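Local atomic coordinates of PUA domain-containing protein (Aeropyrum pernix, PDB entry 2CX0), a protein that probably binds RNA through its PUA domain, with a possible role in translation initiation, although its exact function is not established. Residues 6-11 against 172-177; 46-51 against 59-64. One frame throughout, in Å; residues are numbered along the deposited sequence.

In the fold
Contact 1 and contact 2 meet the same antiparallel sheet at different places, their centres about 15 Å apart. Contact 2 (46-51 with 59-64) joins two neighbouring strands within the sheet. Contact 1 (6-11 with 172-177) brings the start of helix 174-183, from the far end of the chain, against the turn between strands 2-5 and 9-17. Along the chain, contact 2 is nested inside the long loop that contact 1 closes. The two also touch: L175 CD1 packs on I59 CD1 at 3.7 Å, while A11 CB lies 4.2 Å from A50 CB across neighbouring strands. Together they illustrate local hairpin pairing and a remote, C-terminal helix meeting on one sheet.

Contact 1: residues 6-11 against 172-177; sequences RLVGLA and GDALWE
A chi1 of -67° sets E177 CG anti to its own carbonyl carbon, and the chain then bends at chi2 (-67°), which turns CD toward R6. The aliphatic stem of R6 crosses the glutamate obliquely, with R6 CD 3.8 Å from E177 OE2. Beyond the stem, R6 NH1 and E177 OE1 form a long salt bridge of 3.9 Å, the carboxylate oxygen lying at the guanidinium edge while the two planes are 66° apart. Residues 6-8 form a gamma turn, closed by V8 N to R6 O at 2.8 Å. This turn, leading into strand 9-17, packs on the first turn of helix 174-183, whose N-cap D173 accepts from W176 N through OD1. L7 crosses the glutamate at about a right angle, its CD1 lying 3.6 Å from E177 CG. V8 CG1 meets A174 CB at 3.7 Å. A water donates to E177 OE1 and E177 O, and accepts weakly from R6 N. An alanine in place of E177 would probably leave the R6 guanidinium freer to turn, the water less firmly held and a gap beside L7 CD1. With no direct hydrogen bond between the segments, polar attachment here rests on a long ion pair and a water bridge, beside modest aliphatic packing.

Contact 2: residues 46-51 against 59-64; sequences RLVKAR and IITVDG
R46 and T61 lie side by side and point the same way from the sheet, the arginine CB 3.4 Å from T61 OG1. A T61 chi1 of 58° sets that oxygen between the backbone N and the carbonyl carbon. T61 CG2 meets V48 CG2 at 3.7 Å, the two side chains crossing at about a right angle, so T61 serves both its cross-strand partner R46 and, diagonally, V48. On the other face L47 and I60 slant across one another, CD1 of the leucine 4.0 Å from CG1 of the isoleucine. Between the two faces, the backbone pairs R46-T61 and V48-I59 are hydrogen-bonded, flanking the non-hydrogen-bonded pair L47-I60. V48 N donates to I59 O at 2.8 Å, with an angle of 172° at the hydrogen, and I59 N returns a bond to V48 O. R46 O accepts from T61 N at 2.8 Å and also receives a CA-H...O contact from I60 CA at 3.3 Å. The alternation of pair types is that of antiparallel sheet, and the short connection makes strands 45-51 and 56-62 a beta hairpin of the DUF1947 region, at the middle of a six-stranded antiparallel sheet whose strands lie in chain order.

Contact 1: residues 6-11 against 172-177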
ATOM      1  N   ARG A   6     -16.555   8.923  -1.857  1.00 22.63           N
ATOM      2  CA  ARG A   6     -17.377   8.055  -1.032  1.00 29.88           C
ATOM      3  C   ARG A   6     -16.635   7.931   0.315  1.00 25.50           C
ATOM      4  O   ARG A   6     -15.395   8.048   0.366  1.00 25.10           O
ATOM      5  CB  ARG A   6     -17.531   6.671  -1.703  1.00 30.62           C
ATOM      6  CG  ARG A   6     -18.019   5.606  -0.786  1.00 38.96           C
ATOM      7  CD  ARG A   6     -18.282   4.272  -1.526  1.00 41.64           C
ATOM      8  NE  ARG A   6     -19.301   4.383  -2.579  1.00 53.50           N
ATOM      9  CZ  ARG A   6     -19.035   4.493  -3.881  1.00 53.42           C
ATOM     10  NH1 ARG A   6     -17.769   4.500  -4.286  1.00 51.44           N
ATOM     11  NH2 ARG A   6     -20.025   4.591  -4.768  1.00 51.89           N
ATOM     12  N   LEU A   7     -17.403   7.757   1.399  1.00 21.41           N
ATOM     13  CA  LEU A   7     -16.866   7.568   2.766  1.00 24.11           C
ATOM     14  C   LEU A   7     -16.427   8.848   3.406  1.00 23.82           C
ATOM     15  O   LEU A   7     -17.042   9.304   4.431  1.00 28.03           O
ATOM     16  CB  LEU A   7     -15.625   6.587   2.847  1.00 20.99           C
ATOM     17  CG  LEU A   7     -15.903   5.115   2.979  1.00 26.83           C
ATOM     18  CD1 LEU A   7     -14.563   4.345   3.323  1.00 20.91           C
ATOM     19  CD2 LEU A   7     -16.882   4.876   4.137  1.00 23.69           C
ATOM     20  N   VAL A   8     -15.377   9.450   2.824  1.00 19.79           N
ATOM     21  CA  VAL A   8     -14.814  10.657   3.383  1.00 22.18           C
ATOM     22  C   VAL A   8     -15.597  11.921   3.027  1.00 23.08           C
ATOM     23  O   VAL A   8     -15.455  12.925   3.786  1.00 23.32           O
ATOM     24  CB  VAL A   8     -13.304  10.822   2.968  1.00 24.69           C
ATOM     25  CG1 VAL A   8     -12.506   9.582   3.421  1.00 31.16           C
ATOM     26  CG2 VAL A   8     -13.192  10.923   1.452  1.00 26.50           C
ATOM     27  N   GLY A   9     -16.335  11.915   1.911  1.00 21.06           N
ATOM     28  CA  GLY A   9     -17.081  13.108   1.577  1.00 22.33           C
ATOM     29  C   GLY A   9     -16.314  14.218   0.894  1.00 17.52           C
ATOM     30  O   GLY A   9     -15.344  13.984   0.185  1.00 16.25           O
ATOM     31  N   LEU A  10     -16.739  15.454   1.119  1.00 15.32           N
ATOM     32  CA  LEU A  10     -16.100  16.593   0.478  1.00 19.23           C
ATOM     33  C   LEU A  10     -14.664  16.812   0.964  1.00 18.68           C
ATOM     34  O   LEU A  10     -14.388  16.732   2.165  1.00 20.59           O
ATOM     35  CB  LEU A  10     -16.948  17.840   0.744  1.00 14.83           C
ATOM     36  CG  LEU A  10     -16.335  19.118   0.204  1.00 26.88           C
ATOM     37  CD1 LEU A  10     -16.727  19.266  -1.294  1.00 16.96           C
ATOM     38  CD2 LEU A  10     -16.833  20.294   1.076  1.00 21.55           C
ATOM     39  N   ALA A  11     -13.736  17.015   0.040  1.00 14.08           N
ATOM     40  CA  ALA A  11     -12.369  17.282   0.424  1.00 23.22           C
ATOM     41  C   ALA A  11     -11.854  18.517  -0.281  1.00 20.31           C
ATOM     42  O   ALA A  11     -12.040  18.658  -1.483  1.00 22.96           O
ATOM     43  CB  ALA A  11     -11.399  16.038   0.118  1.00 13.35           C
ATOM     44  N   GLY A 172     -10.954  -0.149  -0.034  1.00 11.03           N
ATOM     45  CA  GLY A 172     -12.159   0.372   0.601  1.00 12.73           C
ATOM     46  C   GLY A 172     -11.982   1.187   1.883  1.00 12.82           C
ATOM     47  O   GLY A 172     -12.983   1.625   2.461  1.00 10.97           O
ATOM     48  N   ASP A 173     -10.747   1.339   2.363  1.00 11.16           N
ATOM     49  CA  ASP A 173     -10.565   2.171   3.532  1.00 10.75           C
ATOM     50  C   ASP A 173     -10.666   3.678   3.115  1.00 13.25           C
ATOM     51  O   ASP A 173     -10.839   4.004   1.943  1.00 10.31           O
ATOM     52  CB  ASP A 173      -9.275   1.800   4.353  1.00  7.52           C
ATOM     53  CG  ASP A 173      -7.934   2.199   3.684  1.00 13.32           C
ATOM     54  OD1 ASP A 173      -7.882   3.009   2.710  1.00 13.34           O
ATOM     55  OD2 ASP A 173      -6.894   1.661   4.209  1.00 16.29           O
ATOM     56  N   ALA A 174     -10.639   4.574   4.102  1.00 12.41           N
ATOM     57  CA  ALA A 174     -10.798   5.988   3.831  1.00 12.92           C
ATOM     58  C   ALA A 174      -9.758   6.529   2.853  1.00 14.35           C
ATOM     59  O   ALA A 174     -10.117   7.298   1.930  1.00 10.91           O
ATOM     60  CB  ALA A 174     -10.761   6.758   5.130  1.00  9.65           C
ATOM     61  N   LEU A 175      -8.499   6.136   3.051  1.00  9.46           N
ATOM     62  CA  LEU A 175      -7.448   6.596   2.140  1.00 12.25           C
ATOM     63  C   LEU A 175      -7.708   6.044   0.721  1.00 10.37           C
ATOM     64  O   LEU A 175      -7.515   6.771  -0.284  1.00  9.10           O
ATOM     65  CB  LEU A 175      -6.043   6.170   2.630  1.00 11.04           C
ATOM     66  CG  LEU A 175      -4.858   6.362   1.650  1.00 10.17           C
ATOM     67  CD1 LEU A 175      -4.627   7.865   1.377  1.00 13.07           C
ATOM     68  CD2 LEU A 175      -3.611   5.809   2.239  1.00 13.37           C
ATOM     69  N   TRP A 176      -8.166   4.774   0.653  1.00 12.63           N
ATOM     70  CA  TRP A 176      -8.432   4.153  -0.640  1.00 12.08           C
ATOM     71  C   TRP A 176      -9.509   4.962  -1.389  1.00 12.43           C
ATOM     72  O   TRP A 176      -9.347   5.256  -2.600  1.00  9.04           O
ATOM     73  CB  TRP A 176      -8.942   2.716  -0.455  1.00 12.51           C
ATOM     74  CG  TRP A 176      -9.012   2.010  -1.764  1.00 14.57           C
ATOM     75  CD1 TRP A 176      -7.983   1.422  -2.425  1.00 11.08           C
ATOM     76  CD2 TRP A 176     -10.144   1.930  -2.612  1.00 12.18           C
ATOM     77  NE1 TRP A 176      -8.396   0.987  -3.666  1.00 17.05           N
ATOM     78  CE2 TRP A 176      -9.726   1.276  -3.803  1.00 21.38           C
ATOM     79  CE3 TRP A 176     -11.479   2.337  -2.483  1.00 15.44           C
ATOM     80  CZ2 TRP A 176     -10.602   1.016  -4.871  1.00 22.41           C
ATOM     81  CZ3 TRP A 176     -12.365   2.078  -3.544  1.00 26.67           C
ATOM     82  CH2 TRP A 176     -11.921   1.424  -4.721  1.00 26.60           C
ATOM     83  N   GLU A 177     -10.571   5.356  -0.679  1.00 10.74           N
ATOM     84  CA  GLU A 177     -11.664   6.078  -1.335  1.00 13.13           C
ATOM     85  C   GLU A 177     -11.212   7.452  -1.787  1.00 13.63           C
ATOM     86  O   GLU A 177     -11.524   7.885  -2.871  1.00 13.18           O
ATOM     87  CB  GLU A 177     -12.900   6.200  -0.412  1.00  8.72           C
ATOM     88  CG  GLU A 177     -13.590   4.849  -0.115  1.00 16.31           C
ATOM     89  CD  GLU A 177     -14.263   4.186  -1.325  1.00 14.67           C
ATOM     90  OE1 GLU A 177     -14.355   4.753  -2.441  1.00 15.46           O
ATOM     91  OE2 GLU A 177     -14.728   3.059  -1.155  1.00 22.44           O
TER
HETATM   92  O   HOH W   1     -14.256   7.172  -3.542  1.00 30.33           O

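Contact 2: residues 46-51 against 59-64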
ATOM      1  N   ARG A  46       4.123  15.234  -7.206  1.00 16.94           N
ATOM      2  CA  ARG A  46       3.440  16.326  -6.527  1.00 15.25           C
ATOM      3  C   ARG A  46       2.920  15.848  -5.164  1.00 16.36           C
ATOM      4  O   ARG A  46       2.644  14.668  -4.943  1.00 19.10           O
ATOM      5  CB  ARG A  46       2.259  16.836  -7.386  1.00 21.60           C
ATOM      6  CG  ARG A  46       2.657  17.338  -8.796  1.00 24.07           C
ATOM      7  CD  ARG A  46       1.469  17.905  -9.592  1.00 26.91           C
ATOM      8  NE  ARG A  46       0.866  19.104  -8.997  1.00 28.87           N
ATOM      9  CZ  ARG A  46       1.367  20.341  -9.056  1.00 32.90           C
ATOM     10  NH1 ARG A  46       2.521  20.593  -9.689  1.00 30.26           N
ATOM     11  NH2 ARG A  46       0.692  21.334  -8.503  1.00 35.30           N
ATOM     12  N   LEU A  47       2.765  16.781  -4.270  1.00 14.92           N
ATOM     13  CA  LEU A  47       2.253  16.505  -2.944  1.00 19.28           C
ATOM     14  C   LEU A  47       0.856  17.093  -2.890  1.00 23.60           C
ATOM     15  O   LEU A  47       0.678  18.321  -3.092  1.00 19.38           O
ATOM     16  CB  LEU A  47       3.107  17.185  -1.881  1.00 20.46           C
ATOM     17  CG  LEU A  47       2.630  17.012  -0.442  1.00 22.96           C
ATOM     18  CD1 LEU A  47       2.876  15.514   0.009  1.00 23.33           C
ATOM     19  CD2 LEU A  47       3.432  17.957   0.426  1.00 24.12           C
ATOM     20  N   VAL A  48      -0.119  16.219  -2.662  1.00 16.91           N
ATOM     21  CA  VAL A  48      -1.521  16.638  -2.547  1.00 21.57           C
ATOM     22  C   VAL A  48      -1.969  16.511  -1.079  1.00 19.82           C
ATOM     23  O   VAL A  48      -1.829  15.447  -0.464  1.00 21.14           O
ATOM     24  CB  VAL A  48      -2.411  15.735  -3.374  1.00 20.14           C
ATOM     25  CG1 VAL A  48      -3.855  16.112  -3.209  1.00 17.30           C
ATOM     26  CG2 VAL A  48      -1.946  15.797  -4.836  1.00 22.58           C
ATOM     27  N   LYS A  49      -2.451  17.596  -0.513  1.00 18.97           N
ATOM     28  CA  LYS A  49      -2.967  17.593   0.866  1.00 18.83           C
ATOM     29  C   LYS A  49      -4.493  17.731   0.759  1.00 23.17           C
ATOM     30  O   LYS A  49      -4.986  18.643   0.081  1.00 21.70           O
ATOM     31  CB  LYS A  49      -2.430  18.777   1.636  1.00 26.84           C
ATOM     32  CG  LYS A  49      -1.042  18.574   2.189  1.00 27.66           C
ATOM     33  CD  LYS A  49      -0.685  19.678   3.187  1.00 38.74           C
ATOM     34  CE  LYS A  49       0.097  20.813   2.531  1.00 40.76           C
ATOM     35  NZ  LYS A  49       0.235  22.020   3.465  1.00 50.86           N
ATOM     36  N   ALA A  50      -5.245  16.844   1.415  1.00 15.21           N
ATOM     37  CA  ALA A  50      -6.700  16.920   1.300  1.00 15.77           C
ATOM     38  C   ALA A  50      -7.276  17.035   2.696  1.00 18.74           C
ATOM     39  O   ALA A  50      -6.897  16.243   3.595  1.00 19.18           O
ATOM     40  CB  ALA A  50      -7.235  15.631   0.657  1.00 12.94           C
ATOM     41  N   ARG A  51      -8.164  17.997   2.888  1.00 15.50           N
ATOM     42  CA  ARG A  51      -8.793  18.147   4.175  1.00 17.10           C
ATOM     43  C   ARG A  51     -10.254  17.787   4.059  1.00 19.56           C
ATOM     44  O   ARG A  51     -10.944  18.338   3.217  1.00 18.88           O
ATOM     45  CB  ARG A  51      -8.656  19.559   4.703  1.00 16.10           C
ATOM     46  CG  ARG A  51      -9.274  19.746   6.108  1.00 27.70           C
ATOM     47  CD  ARG A  51      -8.885  21.138   6.731  1.00 34.25           C
ATOM     48  NE  ARG A  51      -9.348  22.237   5.869  1.00 36.60           N
ATOM     49  CZ  ARG A  51     -10.609  22.654   5.771  1.00 35.51           C
ATOM     50  NH1 ARG A  51     -11.567  22.093   6.494  1.00 35.10           N
ATOM     51  NH2 ARG A  51     -10.915  23.607   4.904  1.00 42.12           N
ATOM     52  N   ILE A  59      -0.844  12.900   0.233  1.00 13.75           N
ATOM     53  CA  ILE A  59      -0.512  11.846  -0.715  1.00 14.69           C
ATOM     54  C   ILE A  59       0.454  12.332  -1.811  1.00 17.80           C
ATOM     55  O   ILE A  59       0.281  13.430  -2.368  1.00 21.63           O
ATOM     56  CB  ILE A  59      -1.783  11.356  -1.456  1.00 17.53           C
ATOM     57  CG1 ILE A  59      -2.792  10.715  -0.461  1.00 14.60           C
ATOM     58  CG2 ILE A  59      -1.385  10.308  -2.501  1.00 25.28           C
ATOM     59  CD1 ILE A  59      -4.144  10.409  -1.209  1.00 22.39           C
ATOM     60  N   ILE A  60       1.443  11.517  -2.145  1.00 12.22           N
ATOM     61  CA  ILE A  60       2.338  11.918  -3.197  1.00 12.38           C
ATOM     62  C   ILE A  60       1.811  11.334  -4.490  1.00 17.26           C
ATOM     63  O   ILE A  60       1.530  10.129  -4.550  1.00 16.53           O
ATOM     64  CB  ILE A  60       3.741  11.410  -2.917  1.00 11.29           C
ATOM     65  CG1 ILE A  60       4.331  12.240  -1.741  1.00 18.60           C
ATOM     66  CG2 ILE A  60       4.621  11.509  -4.208  1.00 13.53           C
ATOM     67  CD1 ILE A  60       5.668  11.661  -1.219  1.00 25.15           C
ATOM     68  N   THR A  61       1.631  12.165  -5.508  1.00 11.99           N
ATOM     69  CA  THR A  61       1.186  11.650  -6.811  1.00 15.77           C
ATOM     70  C   THR A  61       2.385  11.509  -7.735  1.00 16.35           C
ATOM     71  O   THR A  61       3.317  12.292  -7.694  1.00 14.70           O
ATOM     72  CB  THR A  61       0.133  12.557  -7.512  1.00 19.47           C
ATOM     73  OG1 THR A  61       0.661  13.892  -7.718  1.00 16.20           O
ATOM     74  CG2 THR A  61      -1.124  12.631  -6.606  1.00 13.28           C
ATOM     75  N   VAL A  62       2.333  10.484  -8.575  1.00 15.37           N
ATOM     76  CA  VAL A  62       3.368  10.181  -9.540  1.00 13.48           C
ATOM     77  C   VAL A  62       2.634  10.194 -10.899  1.00 18.50           C
ATOM     78  O   VAL A  62       1.811   9.332 -11.206  1.00 17.09           O
ATOM     79  CB  VAL A  62       4.027   8.764  -9.319  1.00 12.99           C
ATOM     80  CG1 VAL A  62       5.165   8.546 -10.322  1.00 17.65           C
ATOM     81  CG2 VAL A  62       4.606   8.629  -7.936  1.00 12.43           C
ATOM     82  N   ASP A  63       2.944  11.201 -11.710  1.00 24.07           N
ATOM     83  CA  ASP A  63       2.280  11.374 -13.014  1.00 27.74           C
ATOM     84  C   ASP A  63       0.776  11.435 -12.855  1.00 22.15           C
ATOM     85  O   ASP A  63       0.026  10.938 -13.684  1.00 25.16           O
ATOM     86  CB  ASP A  63       2.701  10.271 -14.011  1.00 24.84           C
ATOM     87  CG  ASP A  63       4.101  10.499 -14.523  1.00 34.87           C
ATOM     88  OD1 ASP A  63       4.483  11.685 -14.537  1.00 36.10           O
ATOM     89  OD2 ASP A  63       4.806   9.543 -14.897  1.00 37.83           O
ATOM     90  N   GLY A  64       0.343  12.040 -11.758  1.00 19.61           N
ATOM     91  CA  GLY A  64      -1.061  12.190 -11.502  1.00 20.55           C
ATOM     92  C   GLY A  64      -1.638  11.020 -10.732  1.00 23.19           C
ATOM     93  O   GLY A  64      -2.743  11.131 -10.193  1.00 27.36           O
TER